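Long-range contacts in acarbose Kinase Mak1 (Uncultured bacterium, PDB 6WB4), which probably phosphorylates the antidiabetic drug acarbose at the expense of ATP, as a microbial carbohydrate kinase of the pfkB family: residues Q23-V32 and R76-I84; I149-I159 and A170-L181. All blocks are in the same frame, centred on the assembly; numbering follows the deposited sequence.

Contact 1 (Q23-V32 and R76-I84); sequences QADVLVVGGV and RASAMADVI
The carboxylate of D82 sits against the chain from G30 to V32. G30 lies over one face, its CA 3.4 Å from D82 CG. V32 CG1 lies toward the other face, displaced past OD2. The backbone N of V32 stays near the carboxylate plane and gives its hydrogen to D82 OD2 at 2.8 Å, nearly along the C-O axis. CG of D82 is anti to the backbone N (chi1 -157°), which carries the group across to this turn. A second carboxylate, D25, works at the far end. A77 N reaches D25 OD2 from the anti side, 16° out of plane, at 3.2 Å. The aliphatic CB and CG of R76 pass near the same oxygen, while its guanidinium leads off to a salt bridge with D279.

Between these ends, strands 26-29 and 78-84 run parallel in the central sheet. A77 O accepts from both D25 N and V26 N, where the chain turns a corner. Further on, V28 is held by both neighbours of M80: V28 N binds A79 O at 2.8 Å and A81 N binds V28 O at 3.0 Å. On the L27 face, CD1 packs 3.9 Å from A79 CB. On the V28 face, the bent chain of M80, a selenomethionine label, brings CE to 3.6 Å from V28 CG1.

D82 OD1 also forms a salt bridge with R114, which bonds V32 O as well. The buried carboxylate thus has partners at both oxygens, and R114 would be expected to stabilise its negative charge.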
loop_
_atom_site.group_PDB
_atom_site.type_symbol
_atom_site.label_atom_id
_atom_site.label_comp_id
_atom_site.label_asym_id
_atom_site.label_seq_id
_atom_site.Cartn_x
_atom_site.Cartn_y
_atom_site.Cartn_z
ATOM N N GLN B 23 16.791 14.744 28.922
ATOM C CA GLN B 23 17.818 13.767 28.590
ATOM C C GLN B 23 17.214 12.454 28.101
ATOM O O GLN B 23 16.212 11.987 28.639
ATOM C CB GLN B 23 18.718 13.513 29.805
ATOM C CG GLN B 23 19.856 12.539 29.554
ATOM C CD GLN B 23 21.084 13.222 28.967
ATOM O OE1 GLN B 23 21.121 14.446 28.835
ATOM N NE2 GLN B 23 22.082 12.426 28.582
ATOM N N ALA B 24 17.831 11.854 27.086
ATOM C CA ALA B 24 17.335 10.593 26.560
ATOM C C ALA B 24 18.356 9.500 26.838
ATOM O O ALA B 24 19.557 9.726 26.766
ATOM C CB ALA B 24 17.069 10.698 25.067
ATOM N N ASP B 25 17.871 8.310 27.163
ATOM C CA ASP B 25 18.740 7.158 27.330
ATOM C C ASP B 25 19.191 6.651 25.970
ATOM O O ASP B 25 20.370 6.355 25.754
ATOM C CB ASP B 25 18.028 6.065 28.117
ATOM C CG ASP B 25 17.746 6.485 29.544
ATOM O OD1 ASP B 25 18.712 6.857 30.246
ATOM O OD2 ASP B 25 16.561 6.468 29.952
ATOM N N VAL B 26 18.245 6.529 25.048
ATOM C CA VAL B 26 18.592 6.072 23.720
ATOM C C VAL B 26 18.015 6.967 22.629
ATOM O O VAL B 26 16.795 7.146 22.518
ATOM C CB VAL B 26 18.114 4.641 23.490
ATOM C CG1 VAL B 26 18.358 4.238 22.049
ATOM C CG2 VAL B 26 18.820 3.696 24.442
ATOM N N LEU B 27 18.902 7.542 21.828
ATOM C CA LEU B 27 18.477 8.217 20.617
ATOM C C LEU B 27 18.596 7.245 19.448
ATOM O O LEU B 27 19.630 6.607 19.272
ATOM C CB LEU B 27 19.302 9.474 20.380
ATOM C CG LEU B 27 19.042 10.224 19.073
ATOM C CD1 LEU B 27 17.593 10.697 18.957
ATOM C CD2 LEU B 27 19.988 11.402 18.996
ATOM N N VAL B 28 17.521 7.108 18.674
ATOM C CA VAL B 28 17.543 6.307 17.454
ATOM C C VAL B 28 17.681 7.254 16.271
ATOM O O VAL B 28 16.968 8.252 16.185
ATOM C CB VAL B 28 16.270 5.450 17.292
ATOM C CG1 VAL B 28 16.369 4.573 16.028
ATOM C CG2 VAL B 28 16.060 4.577 18.519
ATOM N N VAL B 29 18.595 6.948 15.360
ATOM C CA VAL B 29 18.830 7.827 14.223
ATOM C C VAL B 29 18.465 7.176 12.894
ATOM O O VAL B 29 19.131 6.241 12.458
ATOM C CB VAL B 29 20.312 8.263 14.156
ATOM C CG1 VAL B 29 20.564 9.093 12.912
ATOM C CG2 VAL B 29 20.685 9.055 15.376
ATOM N N GLY B 30 17.402 7.668 12.261
ATOM C CA GLY B 30 17.020 7.207 10.942
ATOM C C GLY B 30 16.200 5.934 10.880
ATOM O O GLY B 30 16.078 5.210 11.869
ATOM N N GLY B 31 15.632 5.674 9.702
ATOM C CA GLY B 31 14.975 4.410 9.419
ATOM C C GLY B 31 13.457 4.385 9.376
ATOM O O GLY B 31 12.864 3.401 8.943
ATOM N N VAL B 32 12.816 5.459 9.818
ATOM C CA VAL B 32 11.366 5.448 9.900
ATOM C C VAL B 32 10.728 5.524 8.518
ATOM O O VAL B 32 11.225 6.197 7.602
ATOM C CB VAL B 32 10.828 6.592 10.800
ATOM C CG1 VAL B 32 10.876 7.928 10.087
ATOM C CG2 VAL B 32 9.405 6.291 11.241
ATOM N N ARG B 76 12.269 3.492 29.771
ATOM C CA ARG B 76 13.420 4.337 29.492
ATOM C C ARG B 76 13.046 5.390 28.460
ATOM O O ARG B 76 12.117 5.204 27.688
ATOM C CB ARG B 76 14.605 3.515 28.987
ATOM C CG ARG B 76 15.499 2.956 30.066
ATOM C CD ARG B 76 14.899 1.794 30.858
ATOM N NE ARG B 76 15.984 1.119 31.574
ATOM C CZ ARG B 76 15.870 -0.002 32.278
ATOM N NH1 ARG B 76 14.702 -0.622 32.369
ATOM N NH2 ARG B 76 16.943 -0.511 32.876
ATOM N N ALA B 77 13.768 6.500 28.451
ATOM C CA ALA B 77 13.456 7.591 27.544
ATOM C C ALA B 77 14.147 7.408 26.192
ATOM O O ALA B 77 15.369 7.546 26.090
ATOM C CB ALA B 77 13.863 8.930 28.173
ATOM N N SER B 78 13.373 7.097 25.158
ATOM C CA SER B 78 13.925 6.996 23.814
ATOM C C SER B 78 13.545 8.237 23.021
ATOM O O SER B 78 12.664 8.994 23.431
ATOM C CB SER B 78 13.425 5.745 23.099
ATOM O OG SER B 78 12.020 5.791 22.907
ATOM N N ALA B 79 14.220 8.449 21.894
ATOM C CA ALA B 79 13.914 9.564 21.002
ATOM C C ALA B 79 14.314 9.219 19.579
ATOM O O ALA B 79 15.160 8.353 19.360
ATOM C CB ALA B 79 14.618 10.829 21.457
HETATM N N MSE B 80 13.712 9.903 18.613
HETATM C CA MSE B 80 13.989 9.644 17.196
HETATM C C MSE B 80 14.415 10.921 16.467
HETATM O O MSE B 80 13.836 11.993 16.661
HETATM C CB MSE B 80 12.752 9.026 16.502
HETATM C CG MSE B 80 12.854 8.928 14.976
HETATM SE SE MSE B 80 14.011 7.462 14.329
HETATM C CE MSE B 80 13.110 5.994 15.243
ATOM N N ALA B 81 15.442 10.797 15.637
ATOM C CA ALA B 81 15.837 11.861 14.722
ATOM C C ALA B 81 15.853 11.282 13.320
ATOM O O ALA B 81 16.497 10.257 13.081
ATOM C CB ALA B 81 17.232 12.440 15.093
ATOM N N ASP B 82 15.167 11.931 12.386
ATOM C CA ASP B 82 15.045 11.352 11.060
ATOM C C ASP B 82 14.517 12.313 9.999
ATOM O O ASP B 82 14.118 13.425 10.300
ATOM C CB ASP B 82 14.153 10.115 11.142
ATOM C CG ASP B 82 14.391 9.150 10.007
ATOM O OD1 ASP B 82 15.047 9.548 9.019
ATOM O OD2 ASP B 82 13.951 7.986 10.125
ATOM N N VAL B 83 14.531 11.852 8.754
ATOM C CA VAL B 83 14.007 12.589 7.612
ATOM C C VAL B 83 12.691 12.012 7.101
ATOM O O VAL B 83 12.647 10.869 6.650
ATOM C CB VAL B 83 15.007 12.575 6.447
ATOM C CG1 VAL B 83 14.478 13.402 5.287
ATOM C CG2 VAL B 83 16.361 13.063 6.909
ATOM N N ILE B 84 11.623 12.794 7.177
ATOM C CA ILE B 84 10.334 12.377 6.638
ATOM C C ILE B 84 9.926 13.300 5.504
ATOM O O ILE B 84 10.687 14.169 5.115
ATOM C CB ILE B 84 9.239 12.368 7.714
ATOM C CG1 ILE B 84 8.978 13.796 8.199
ATOM C CG2 ILE B 84 9.640 11.466 8.857
ATOM C CD1 ILE B 84 8.014 13.879 9.344
#

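Contact 2 (I149-I159 and A170-L181); sequences IERSRHVHVSI and AVAAGRSTSTDL. With AC1 (4,6-dideoxy-4-{[(1S,4R,5S,6S)-4,5,6-trihydroxy-3-(hydroxymethyl)cyclohex-2-en-1-yl]amino}-alpha-D-glucopyranose), chain D.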
loop_
_atom_site.group_PDB
_atom_site.type_symbol
_atom_site.label_atom_id
_atom_site.label_comp_id
_atom_site.label_asym_id
_atom_site.label_seq_id
_atom_site.Cartn_x
_atom_site.Cartn_y
_atom_site.Cartn_z
ATOM N N ILE B 149 22.436 14.104 19.948
ATOM C CA ILE B 149 23.670 13.603 20.562
ATOM C C ILE B 149 24.006 14.293 21.883
ATOM O O ILE B 149 24.518 13.662 22.811
ATOM C CB ILE B 149 24.874 13.765 19.592
ATOM C CG1 ILE B 149 24.843 12.681 18.522
ATOM C CG2 ILE B 149 26.200 13.656 20.319
ATOM C CD1 ILE B 149 25.875 12.880 17.459
ATOM N N GLU B 150 23.717 15.586 21.968
ATOM C CA GLU B 150 24.040 16.347 23.168
ATOM C C GLU B 150 23.097 16.020 24.320
ATOM O O GLU B 150 23.494 16.042 25.475
ATOM C CB GLU B 150 23.988 17.843 22.871
ATOM C CG GLU B 150 25.140 18.334 22.012
ATOM C CD GLU B 150 24.924 19.749 21.514
ATOM O OE1 GLU B 150 25.835 20.295 20.856
ATOM O OE2 GLU B 150 23.840 20.313 21.783
ATOM N N ARG B 151 21.858 15.671 23.994
ATOM C CA ARG B 151 20.849 15.407 25.011
ATOM C C ARG B 151 20.637 13.910 25.235
ATOM O O ARG B 151 19.746 13.512 25.989
ATOM C CB ARG B 151 19.522 16.063 24.610
ATOM C CG ARG B 151 19.587 17.583 24.477
ATOM C CD ARG B 151 18.207 18.200 24.258
ATOM N NE ARG B 151 18.259 19.661 24.161
ATOM C CZ ARG B 151 18.111 20.495 25.190
ATOM N NH1 ARG B 151 17.907 20.020 26.411
ATOM N NH2 ARG B 151 18.175 21.809 24.998
ATOM N N SER B 152 21.444 13.077 24.582
ATOM C CA SER B 152 21.254 11.629 24.670
ATOM C C SER B 152 22.459 10.864 25.191
ATOM O O SER B 152 23.615 11.216 24.922
ATOM C CB SER B 152 20.863 11.067 23.309
ATOM O OG SER B 152 19.651 11.648 22.856
ATOM N N ARG B 153 22.168 9.773 25.891
ATOM C CA ARG B 153 23.198 8.986 26.546
ATOM C C ARG B 153 23.781 7.924 25.620
ATOM O O ARG B 153 24.985 7.688 25.609
ATOM C CB ARG B 153 22.640 8.322 27.805
ATOM C CG ARG B 153 23.677 7.512 28.542
ATOM C CD ARG B 153 23.108 6.735 29.710
ATOM N NE ARG B 153 24.009 5.638 30.059
ATOM C CZ ARG B 153 23.683 4.613 30.840
ATOM N NH1 ARG B 153 22.469 4.542 31.385
ATOM N NH2 ARG B 153 24.581 3.665 31.086
ATOM N N HIS B 154 22.916 7.292 24.840
ATOM C CA HIS B 154 23.336 6.295 23.878
ATOM C C HIS B 154 22.658 6.571 22.533
ATOM O O HIS B 154 21.529 7.048 22.486
ATOM C CB HIS B 154 22.990 4.900 24.387
ATOM C CG HIS B 154 23.276 3.807 23.405
ATOM N ND1 HIS B 154 24.465 3.111 23.392
ATOM C CD2 HIS B 154 22.537 3.306 22.384
ATOM C CE1 HIS B 154 24.437 2.214 22.422
ATOM N NE2 HIS B 154 23.280 2.316 21.793
ATOM N N VAL B 155 23.350 6.268 21.443
ATOM C CA VAL B 155 22.849 6.569 20.117
ATOM C C VAL B 155 22.831 5.303 19.258
ATOM O O VAL B 155 23.882 4.726 18.968
ATOM C CB VAL B 155 23.700 7.668 19.449
ATOM C CG1 VAL B 155 23.214 7.944 18.040
ATOM C CG2 VAL B 155 23.661 8.944 20.289
ATOM N N HIS B 156 21.631 4.861 18.879
ATOM C CA HIS B 156 21.475 3.687 18.024
ATOM C C HIS B 156 21.240 4.139 16.593
ATOM O O HIS B 156 20.363 4.961 16.322
ATOM C CB HIS B 156 20.335 2.800 18.501
ATOM C CG HIS B 156 20.128 1.583 17.655
ATOM N ND1 HIS B 156 20.949 0.480 17.728
ATOM C CD2 HIS B 156 19.194 1.297 16.717
ATOM C CE1 HIS B 156 20.527 -0.437 16.878
ATOM N NE2 HIS B 156 19.463 0.033 16.251
ATOM N N VAL B 157 22.042 3.623 15.673
ATOM C CA VAL B 157 22.060 4.184 14.337
ATOM C C VAL B 157 21.601 3.193 13.279
ATOM O O VAL B 157 22.258 2.176 13.027
ATOM C CB VAL B 157 23.467 4.696 13.987
ATOM C CG1 VAL B 157 23.536 5.135 12.552
ATOM C CG2 VAL B 157 23.860 5.832 14.923
ATOM N N SER B 158 20.463 3.512 12.664
ATOM C CA SER B 158 19.935 2.731 11.554
ATOM C C SER B 158 20.836 2.964 10.355
ATOM O O SER B 158 21.468 4.021 10.246
ATOM C CB SER B 158 18.482 3.115 11.240
ATOM O OG SER B 158 17.637 2.934 12.378
ATOM N N ILE B 159 20.905 1.982 9.462
ATOM C CA ILE B 159 21.836 2.057 8.351
ATOM C C ILE B 159 21.298 2.873 7.174
ATOM O O ILE B 159 21.358 2.438 6.023
ATOM C CB ILE B 159 22.251 0.637 7.865
ATOM C CG1 ILE B 159 21.041 -0.242 7.543
ATOM C CG2 ILE B 159 23.139 -0.037 8.901
ATOM C CD1 ILE B 159 21.418 -1.673 7.190
ATOM N N ALA B 170 28.693 10.767 16.914
ATOM C CA ALA B 170 28.322 10.246 18.227
ATOM C C ALA B 170 29.523 9.646 18.974
ATOM O O ALA B 170 29.699 9.873 20.172
ATOM C CB ALA B 170 27.208 9.210 18.092
ATOM N N VAL B 171 30.354 8.889 18.265
ATOM C CA VAL B 171 31.562 8.331 18.868
ATOM C C VAL B 171 32.482 9.466 19.321
ATOM O O VAL B 171 32.924 9.515 20.479
ATOM C CB VAL B 171 32.318 7.405 17.878
ATOM C CG1 VAL B 171 33.634 6.893 18.504
ATOM C CG2 VAL B 171 31.429 6.236 17.463
ATOM N N ALA B 172 32.709 10.401 18.403
ATOM C CA ALA B 172 33.567 11.547 18.624
ATOM C C ALA B 172 33.100 12.340 19.835
ATOM O O ALA B 172 33.912 12.894 20.578
ATOM C CB ALA B 172 33.595 12.431 17.374
ATOM N N ALA B 173 31.788 12.385 20.027
ATOM C CA ALA B 173 31.197 13.114 21.142
ATOM C C ALA B 173 31.269 12.306 22.427
ATOM O O ALA B 173 30.826 12.768 23.478
ATOM C CB ALA B 173 29.750 13.482 20.836
ATOM N N GLY B 174 31.798 11.086 22.338
ATOM C CA GLY B 174 31.901 10.224 23.505
ATOM C C GLY B 174 30.609 9.542 23.951
ATOM O O GLY B 174 30.451 9.216 25.123
ATOM N N ARG B 175 29.684 9.317 23.025
ATOM C CA ARG B 175 28.503 8.512 23.326
ATOM C C ARG B 175 28.772 7.069 22.934
ATOM O O ARG B 175 29.519 6.808 21.983
ATOM C CB ARG B 175 27.265 9.025 22.586
ATOM C CG ARG B 175 26.984 10.500 22.784
ATOM C CD ARG B 175 26.854 10.818 24.267
ATOM N NE ARG B 175 26.416 12.190 24.503
ATOM C CZ ARG B 175 26.232 12.713 25.710
ATOM N NH1 ARG B 175 26.454 11.978 26.791
ATOM N NH2 ARG B 175 25.822 13.969 25.834
ATOM N N SER B 176 28.189 6.129 23.676
ATOM C CA SER B 176 28.231 4.734 23.248
ATOM C C SER B 176 27.253 4.589 22.086
ATOM O O SER B 176 26.208 5.256 22.032
ATOM C CB SER B 176 27.878 3.771 24.382
ATOM O OG SER B 176 26.553 4.000 24.831
ATOM N N THR B 177 27.600 3.724 21.150
ATOM C CA THR B 177 26.849 3.608 19.922
ATOM C C THR B 177 26.481 2.162 19.649
ATOM O O THR B 177 27.161 1.243 20.107
ATOM C CB THR B 177 27.654 4.195 18.743
ATOM O OG1 THR B 177 28.969 3.614 18.721
ATOM C CG2 THR B 177 27.800 5.707 18.910
ATOM N N SER B 178 25.385 1.969 18.925
ATOM C CA SER B 178 25.005 0.642 18.461
ATOM C C SER B 178 24.461 0.747 17.045
ATOM O O SER B 178 24.165 1.851 16.569
ATOM C CB SER B 178 23.974 0.005 19.399
ATOM O OG SER B 178 22.776 0.765 19.445
ATOM N N THR B 179 24.368 -0.390 16.360
ATOM C CA THR B 179 23.756 -0.433 15.038
ATOM C C THR B 179 23.300 -1.853 14.713
ATOM O O THR B 179 23.835 -2.823 15.248
ATOM C CB THR B 179 24.718 0.046 13.921
ATOM O OG1 THR B 179 24.007 0.131 12.677
ATOM C CG2 THR B 179 25.893 -0.921 13.758
ATOM N N ASP B 180 22.323 -1.973 13.820
ATOM C CA ASP B 180 21.811 -3.279 13.438
ATOM C C ASP B 180 22.041 -3.484 11.943
ATOM O O ASP B 180 21.354 -2.898 11.113
ATOM C CB ASP B 180 20.329 -3.398 13.780
ATOM C CG ASP B 180 19.798 -4.812 13.620
ATOM O OD1 ASP B 180 20.481 -5.652 12.995
ATOM O OD2 ASP B 180 18.678 -5.078 14.104
ATOM N N LEU B 181 23.005 -4.331 11.606
ATOM C CA LEU B 181 23.406 -4.522 10.214
ATOM C C LEU B 181 22.388 -5.338 9.418
ATOM O O LEU B 181 22.434 -5.371 8.190
ATOM C CB LEU B 181 24.769 -5.209 10.164
ATOM C CG LEU B 181 25.864 -4.392 10.837
ATOM C CD1 LEU B 181 27.185 -5.096 10.720
ATOM C CD2 LEU B 181 25.950 -3.023 10.182
HETATM C C1 AC1 D . 19.160 -3.219 4.807
HETATM O O2 AC1 D . 19.205 -5.323 3.602
HETATM C C2 AC1 D . 18.623 -4.639 4.722
HETATM C C4A AC1 D . 11.829 -5.595 6.617
HETATM C C3 AC1 D . 17.103 -4.670 4.619
HETATM O O3 AC1 D . 16.676 -6.019 4.863
HETATM C C4 AC1 D . 16.417 -3.729 5.615
HETATM N N4A AC1 D . 15.073 -3.426 5.142
HETATM C C5 AC1 D . 17.163 -2.413 5.856
HETATM O O5 AC1 D . 18.574 -2.593 5.947
HETATM C C6 AC1 D . 16.717 -1.765 7.161
HETATM C C1B AC1 D . 14.023 -4.425 5.250
HETATM C C2B AC1 D . 12.629 -3.788 5.131
HETATM O O2B AC1 D . 12.740 -2.366 4.974
HETATM C C3B AC1 D . 11.719 -4.110 6.314
HETATM O O3B AC1 D . 10.362 -3.736 6.028
HETATM O O4 AC1 D . 10.833 -6.025 7.549
HETATM C C5B AC1 D . 13.191 -5.729 7.202
HETATM C C7B AC1 D . 14.217 -5.228 6.521
HETATM C C6B AC1 D . 13.430 -6.368 8.546
HETATM O O6B AC1 D . 14.312 -5.521 9.300
#
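Strands 154-157 and 176-180 run parallel, 21° apart, with V155 N bonded to S176 O and V157 N to S178 O. They are the two strands of a beta-alpha-beta unit whose crossover is helix 163-172, part of the alpha/beta core of this pfkB-family kinase. One face of the pair carries a chain of polar groups. H154 ND1 meets S176 OG at 2.7 Å in the plane of the imidazole, at its edge. H154 NE2 pairs with S178 OG at 2.9 Å. That same hydroxyl also pairs with H156 ND1, so one serine ties two histidines of the partner strand together. Its oxygen is placed between the backbone N and the carbonyl carbon (chi1 62°), turned to meet both rings. The ring of Y200 meets that of H154, their planes nearly parallel, and helix 265-280 covers this face with V270, L274 and L278.

The other face mixes valines with threonines. V155 CB rests 4.1 Å from A170 CB of the crossover helix. The preceding helix adds I149, with CD1 against that alanine and CG2 against A173. T179 OG1 gives a hydrogen bond to V157 O, nearly straight on at 2.7 Å.

At the outer end, the bent side chain of R175 lies across the end of helix 143-151. NE donates to I149 O at 2.9 Å, while S152 O stands 3.0 Å above one face of the guanidinium. G174 closes helix 163-172 with a Schellman motif.

At the opposite end, I159 lines the glycan pocket, where R126, H62 and D183 hydrogen-bond the acarviosine-type AC1 unit. I159 CD1 lies 3.2 Å from AC1 O5.

Both contacts are largely buried and lie in the same sheet, about 10 Å apart between centres. Strand 24-29 joins them: it pairs with strand 78-84 in contact 1 and with strand 152-157 of contact 2. There L27 O receives H156 N at 2.7 Å, and L27 N meets H154 O. Contact 1 is mainly backbone bonding and apolar side chains, from alanine to selenomethionine, with a carboxylate near each end. Contact 2 carries histidines and serines on one face. It also extends further outward, where the partly exposed R175 meets the end of helix 143-151 near the surface. Contact 2 touches the sugar through I159, whereas in contact 1 G31 stays about 7 Å from it.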